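Long-range contacts in TonB-dependent siderophore receptor (Pseudomonas aeruginosa 39016, PDB 5NEC), which probably imports iron-loaded siderophores, and antibiotics conjugated to them, across the outer membrane with energy supplied through TonB: residues 75-80 and 597-602; 547-552 and 589-594. All blocks are in the same frame, centred on the assembly; numbering follows the deposited sequence.

In the fold
Both contacts lie in the TonB-dependent receptor fold, a large antiparallel barrel with a plug domain inside it, and their centres are about 15 Å apart. Contact 1 joins the plug loop after helix 70-74 to the inner face of strand 596-609. Contact 2 pairs the start of strand 550-561 with the end of strand 579-589, at the turns on the periplasmic side. Along the chain contact 2 is nested within the loop closed by contact 1. Strand 579-589 pairs with strand 596-609, and Gly590 N and Val598 O, 2.8 Å apart, probably form a hydrogen bond. The barrel wall knit together in contact 2 thus continues directly into the wall that touches the plug in contact 1.

Contact 1: residues 75-80 and 597-602; sequences RTVPGI and KVFAGY
Phe599 begins the contact by leaning from the barrel wall onto Thr76 of the plug. Its CB bond points to the plug, and CG stands anti to the backbone N (chi1 -172°). The CE2 corner does the touching: Thr76 CB and OG1 each lie 3.8 Å from Phe599 CE2, the hydroxyl approaching obliquely, and the two side chains cross at about a right angle. The hydrogen bond of OG1 goes to Ala73 O within the plug. Val77 adds a looser contact at the ring's edge, where its CG2 is 4.3 Å from Phe599 CE2. Thr55 and Val61 of the plug also pack on the phenylalanine, a flat apolar group well suited to this buried seam.

Ala600 points away from the plug and packs on Leu643 of the adjoining strand. Next comes Gly601, where a CB would point at the plug and come tight against Pro78 CD; without one, the Pro78 ring settles directly on the strand backbone. Pro78 CG is 3.5 Å from Gly601 C, and Pro78 CD is 4.1 Å from Gly601 CA. Proline suits the other half of the pair, presenting a rigid, compact ring of carbon. The same CG lies 3.8 Å from Tyr602 N, while the CB bond of Tyr602 points away from the plug and its OH bonds to Asn639 OD1.

Thr76, Val77 and Pro78 thus meet the strand through non-directional van der Waals contact, whereas the backbone of 597-602 is hydrogen-bonded into the barrel sheet. Directional ties lie beside them, joining Arg75 to barrel strands through Ser642 OG and Asp682. Apolar packing of this kind is compatible with the plug movement thought to accompany TonB-dependent transport.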
loop_
_atom_site.group_PDB
_atom_site.type_symbol
_atom_site.label_atom_id
_atom_site.label_comp_id
_atom_site.label_asym_id
_atom_site.label_seq_id
_atom_site.Cartn_x
_atom_site.Cartn_y
_atom_site.Cartn_z
ATOM N N ARG A 75 -6.133 -4.791 3.966
ATOM C CA ARG A 75 -6.458 -5.924 4.835
ATOM C C ARG A 75 -7.430 -6.921 4.184
ATOM O O ARG A 75 -7.439 -8.090 4.555
ATOM C CB ARG A 75 -6.977 -5.456 6.208
ATOM C CG ARG A 75 -8.481 -5.199 6.348
ATOM C CD ARG A 75 -8.774 -4.420 7.632
ATOM N NE ARG A 75 -10.201 -4.285 7.948
ATOM C CZ ARG A 75 -11.011 -3.279 7.587
ATOM N NH1 ARG A 75 -10.607 -2.254 6.826
ATOM N NH2 ARG A 75 -12.275 -3.310 7.989
ATOM N N THR A 76 -8.228 -6.450 3.212
ATOM C CA THR A 76 -9.126 -7.308 2.417
ATOM C C THR A 76 -8.445 -8.228 1.390
ATOM O O THR A 76 -9.086 -9.100 0.854
ATOM C CB THR A 76 -10.206 -6.469 1.669
ATOM O OG1 THR A 76 -9.585 -5.435 0.887
ATOM C CG2 THR A 76 -11.177 -5.850 2.641
ATOM N N VAL A 77 -7.172 -8.017 1.098
ATOM C CA VAL A 77 -6.442 -8.857 0.160
ATOM C C VAL A 77 -5.341 -9.582 0.928
ATOM O O VAL A 77 -4.344 -8.962 1.311
ATOM C CB VAL A 77 -5.828 -8.023 -0.980
ATOM C CG1 VAL A 77 -5.054 -8.919 -1.936
ATOM C CG2 VAL A 77 -6.931 -7.276 -1.717
ATOM N N PRO A 78 -5.492 -10.901 1.120
ATOM C CA PRO A 78 -4.577 -11.640 1.999
ATOM C C PRO A 78 -3.180 -11.765 1.434
ATOM O O PRO A 78 -2.993 -11.750 0.221
ATOM C CB PRO A 78 -5.227 -13.022 2.077
ATOM C CG PRO A 78 -5.871 -13.185 0.730
ATOM C CD PRO A 78 -6.371 -11.814 0.354
ATOM N N GLY A 79 -2.200 -11.883 2.322
ATOM C CA GLY A 79 -0.785 -12.037 1.921
ATOM C C GLY A 79 -0.009 -10.756 1.602
ATOM O O GLY A 79 1.115 -10.822 1.097
ATOM N N ILE A 80 -0.607 -9.601 1.860
ATOM C CA ILE A 80 0.070 -8.317 1.687
ATOM C C ILE A 80 0.367 -7.843 3.095
ATOM O O ILE A 80 -0.554 -7.532 3.840
ATOM C CB ILE A 80 -0.805 -7.279 0.937
ATOM C CG1 ILE A 80 -1.261 -7.855 -0.406
ATOM C CG2 ILE A 80 -0.041 -5.972 0.723
ATOM C CD1 ILE A 80 -1.954 -6.848 -1.278
ATOM N N LYS A 597 -23.372 -10.306 -0.992
ATOM C CA LYS A 597 -22.104 -10.005 -1.663
ATOM C C LYS A 597 -20.896 -10.515 -0.884
ATOM O O LYS A 597 -20.926 -10.634 0.337
ATOM C CB LYS A 597 -21.950 -8.499 -1.882
ATOM C CG LYS A 597 -22.973 -7.947 -2.845
ATOM C CD LYS A 597 -22.592 -6.574 -3.350
ATOM C CE LYS A 597 -22.718 -5.534 -2.253
ATOM N NZ LYS A 597 -22.653 -4.159 -2.816
ATOM N N VAL A 598 -19.823 -10.791 -1.614
ATOM C CA VAL A 598 -18.608 -11.323 -1.028
ATOM C C VAL A 598 -17.345 -10.772 -1.727
ATOM O O VAL A 598 -17.324 -10.574 -2.945
ATOM C CB VAL A 598 -18.646 -12.871 -1.008
ATOM C CG1 VAL A 598 -18.355 -13.459 -2.381
ATOM C CG2 VAL A 598 -17.687 -13.423 0.031
ATOM N N PHE A 599 -16.323 -10.486 -0.918
ATOM C CA PHE A 599 -14.998 -10.151 -1.400
ATOM C C PHE A 599 -14.032 -10.865 -0.467
ATOM O O PHE A 599 -13.964 -10.545 0.714
ATOM C CB PHE A 599 -14.805 -8.644 -1.361
ATOM C CG PHE A 599 -13.538 -8.171 -2.007
ATOM C CD1 PHE A 599 -13.476 -7.996 -3.399
ATOM C CD2 PHE A 599 -12.412 -7.866 -1.236
ATOM C CE1 PHE A 599 -12.312 -7.547 -4.016
ATOM C CE2 PHE A 599 -11.241 -7.413 -1.846
ATOM C CZ PHE A 599 -11.191 -7.251 -3.237
ATOM N N ALA A 600 -13.325 -11.865 -0.988
ATOM C CA ALA A 600 -12.601 -12.821 -0.151
ATOM C C ALA A 600 -11.431 -13.472 -0.872
ATOM O O ALA A 600 -11.440 -13.583 -2.083
ATOM C CB ALA A 600 -13.557 -13.890 0.373
ATOM N N GLY A 601 -10.407 -13.868 -0.114
ATOM C CA GLY A 601 -9.265 -14.596 -0.666
ATOM C C GLY A 601 -8.522 -15.433 0.355
ATOM O O GLY A 601 -8.634 -15.209 1.560
ATOM N N TYR A 602 -7.772 -16.415 -0.124
ATOM C CA TYR A 602 -6.885 -17.213 0.720
ATOM C C TYR A 602 -5.512 -17.189 0.072
ATOM O O TYR A 602 -5.414 -17.195 -1.147
ATOM C CB TYR A 602 -7.391 -18.663 0.894
ATOM C CG TYR A 602 -6.342 -19.586 1.515
ATOM C CD1 TYR A 602 -6.069 -19.559 2.889
ATOM C CD2 TYR A 602 -5.575 -20.438 0.717
ATOM C CE1 TYR A 602 -5.075 -20.373 3.444
ATOM C CE2 TYR A 602 -4.590 -21.252 1.263
ATOM C CZ TYR A 602 -4.345 -21.220 2.619
ATOM O OH TYR A 602 -3.359 -22.029 3.120
#

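Contact 2: residues 547-552 and 589-594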
loop_
_atom_site.group_PDB
_atom_site.type_symbol
_atom_site.label_atom_id
_atom_site.label_comp_id
_atom_site.label_asym_id
_atom_site.label_seq_id
_atom_site.Cartn_x
_atom_site.Cartn_y
_atom_site.Cartn_z
ATOM N N ASN A 547 -24.390 -14.724 -14.201
ATOM C CA ASN A 547 -24.394 -13.642 -15.193
ATOM C C ASN A 547 -23.193 -12.720 -15.030
ATOM O O ASN A 547 -23.322 -11.501 -15.141
ATOM C CB ASN A 547 -25.714 -12.842 -15.157
ATOM C CG ASN A 547 -26.933 -13.706 -15.432
ATOM O OD1 ASN A 547 -27.254 -13.984 -16.585
ATOM N ND2 ASN A 547 -27.630 -14.119 -14.375
ATOM N N GLU A 548 -22.031 -13.323 -14.772
ATOM C CA GLU A 548 -20.756 -12.605 -14.587
ATOM C C GLU A 548 -20.769 -11.568 -13.453
ATOM O O GLU A 548 -20.145 -10.508 -13.566
ATOM C CB GLU A 548 -20.318 -11.943 -15.899
ATOM C CG GLU A 548 -20.253 -12.897 -17.090
ATOM C CD GLU A 548 -20.450 -12.193 -18.426
ATOM O OE1 GLU A 548 -21.154 -11.157 -18.461
ATOM O OE2 GLU A 548 -19.912 -12.683 -19.445
ATOM N N ARG A 549 -21.487 -11.880 -12.373
ATOM C CA ARG A 549 -21.505 -11.045 -11.169
ATOM C C ARG A 549 -20.686 -11.643 -10.028
ATOM O O ARG A 549 -20.549 -10.997 -8.995
ATOM C CB ARG A 549 -22.938 -10.831 -10.691
ATOM C CG ARG A 549 -23.794 -10.046 -11.654
ATOM C CD ARG A 549 -25.196 -9.890 -11.117
ATOM N NE ARG A 549 -26.058 -9.209 -12.082
ATOM C CZ ARG A 549 -27.388 -9.121 -11.996
ATOM N NH1 ARG A 549 -28.056 -9.675 -10.976
ATOM N NH2 ARG A 549 -28.062 -8.471 -12.946
ATOM N N LEU A 550 -20.181 -12.870 -10.209
ATOM C CA LEU A 550 -19.342 -13.573 -9.238
ATOM C C LEU A 550 -18.112 -14.110 -9.960
ATOM O O LEU A 550 -18.258 -14.918 -10.869
ATOM C CB LEU A 550 -20.110 -14.752 -8.627
ATOM C CG LEU A 550 -19.407 -15.587 -7.541
ATOM C CD1 LEU A 550 -19.162 -14.755 -6.291
ATOM C CD2 LEU A 550 -20.209 -16.835 -7.203
ATOM N N GLU A 551 -16.916 -13.672 -9.561
ATOM C CA GLU A 551 -15.673 -14.200 -10.133
ATOM C C GLU A 551 -14.972 -15.087 -9.093
ATOM O O GLU A 551 -14.747 -14.643 -7.974
ATOM C CB GLU A 551 -14.760 -13.056 -10.621
ATOM C CG GLU A 551 -15.171 -12.416 -11.965
ATOM C CD GLU A 551 -14.010 -12.109 -12.933
ATOM O OE1 GLU A 551 -13.150 -13.002 -13.118
ATOM O OE2 GLU A 551 -13.978 -10.975 -13.512
ATOM N N LEU A 552 -14.679 -16.336 -9.455
ATOM C CA LEU A 552 -13.857 -17.225 -8.637
ATOM C C LEU A 552 -12.504 -17.431 -9.311
ATOM O O LEU A 552 -12.445 -17.507 -10.526
ATOM C CB LEU A 552 -14.562 -18.567 -8.409
ATOM C CG LEU A 552 -15.954 -18.498 -7.775
ATOM C CD1 LEU A 552 -16.447 -19.899 -7.444
ATOM C CD2 LEU A 552 -15.961 -17.654 -6.511
ATOM N N SER A 589 -15.179 -12.909 -5.600
ATOM C CA SER A 589 -15.524 -11.496 -5.676
ATOM C C SER A 589 -16.847 -11.275 -6.413
ATOM O O SER A 589 -16.947 -11.617 -7.586
ATOM C CB SER A 589 -14.371 -10.714 -6.335
ATOM O OG SER A 589 -14.204 -11.010 -7.709
ATOM N N GLY A 590 -17.843 -10.711 -5.717
ATOM C CA GLY A 590 -19.143 -10.351 -6.302
ATOM C C GLY A 590 -20.362 -10.948 -5.589
ATOM O O GLY A 590 -20.320 -11.212 -4.392
ATOM N N LYS A 591 -21.449 -11.154 -6.333
ATOM C CA LYS A 591 -22.742 -11.601 -5.773
ATOM C C LYS A 591 -22.874 -13.120 -5.686
ATOM O O LYS A 591 -22.640 -13.828 -6.661
ATOM C CB LYS A 591 -23.920 -11.025 -6.573
ATOM C CG LYS A 591 -24.151 -9.557 -6.244
ATOM C CD LYS A 591 -25.191 -8.872 -7.090
ATOM C CE LYS A 591 -25.118 -7.375 -6.832
ATOM N NZ LYS A 591 -26.157 -6.614 -7.577
ATOM N N LEU A 592 -23.250 -13.609 -4.506
ATOM C CA LEU A 592 -23.569 -15.021 -4.316
ATOM C C LEU A 592 -25.057 -15.247 -4.624
ATOM O O LEU A 592 -25.415 -16.176 -5.345
ATOM C CB LEU A 592 -23.228 -15.453 -2.891
ATOM C CG LEU A 592 -21.747 -15.333 -2.510
ATOM C CD1 LEU A 592 -21.574 -15.519 -1.011
ATOM C CD2 LEU A 592 -20.896 -16.333 -3.277
ATOM N N THR A 593 -25.903 -14.395 -4.048
ATOM C CA THR A 593 -27.313 -14.271 -4.399
ATOM C C THR A 593 -27.559 -12.796 -4.699
ATOM O O THR A 593 -26.626 -12.002 -4.717
ATOM C CB THR A 593 -28.223 -14.724 -3.243
ATOM O OG1 THR A 593 -28.147 -13.770 -2.177
ATOM C CG2 THR A 593 -27.827 -16.106 -2.746
ATOM N N GLU A 594 -28.807 -12.425 -4.937
ATOM C CA GLU A 594 -29.143 -11.028 -5.213
ATOM C C GLU A 594 -28.841 -10.092 -4.048
ATOM O O GLU A 594 -28.498 -8.930 -4.275
ATOM C CB GLU A 594 -30.620 -10.893 -5.613
ATOM C CG GLU A 594 -30.933 -11.430 -7.008
ATOM C CD GLU A 594 -30.159 -10.705 -8.106
ATOM O OE1 GLU A 594 -29.912 -9.484 -7.954
ATOM O OE2 GLU A 594 -29.790 -11.357 -9.117
#
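Arg549 sets its CG anti to the carbonyl carbon (chi1 -65°) and runs extended from there to NE, while Glu594 bends at chi2; together these shapes bring guanidinium and carboxylate into a salt bridge. Arg549 NH1 lies 3.0 Å from Glu594 OE2, which comes in at the guanidinium edge, with the two planes 83° apart. The bridge therefore rests mainly on a single oxygen. On the way, the aliphatic stem of Arg549 passes that of Lys591, CD to CD 4.2 Å, so these long chains serve as hydrocarbon as well as charge.

In Leu550 CG is anti to the backbone N, and CD1, placed by chi2 of 66°, makes an apolar contact with Leu592 CD2 at 3.8 Å. Leu550 CB comes closer still to Lys591 O, at 3.3 Å.

Glu551 and Ser589 form an antiparallel hydrogen-bonded pair, Leu550 and Gly590 a non-hydrogen-bonded one. Glu551 N gives a nearly straight bond to Ser589 O (2.9 Å), and Ser589 N returns one to Glu551 O (3.0 Å). At the corner, a CB on Gly590 would clash with Arg549 O and jam against Ser589 O; glycine instead brings its CA-H to Arg549 O, which also accepts Lys591 N at 2.8 Å. Arg549 and Leu550 also form a classic bulge against strand 534-545. Ser589 OG bonds to Asn34.

The ends of two neighbouring strands are thus joined by sheet bonds, and their periplasmic turns by the Lys591 N to Arg549 O bond and the salt bridge, whose carboxylate may ease repulsion between Arg549 and the nearby Lys591 ammonium.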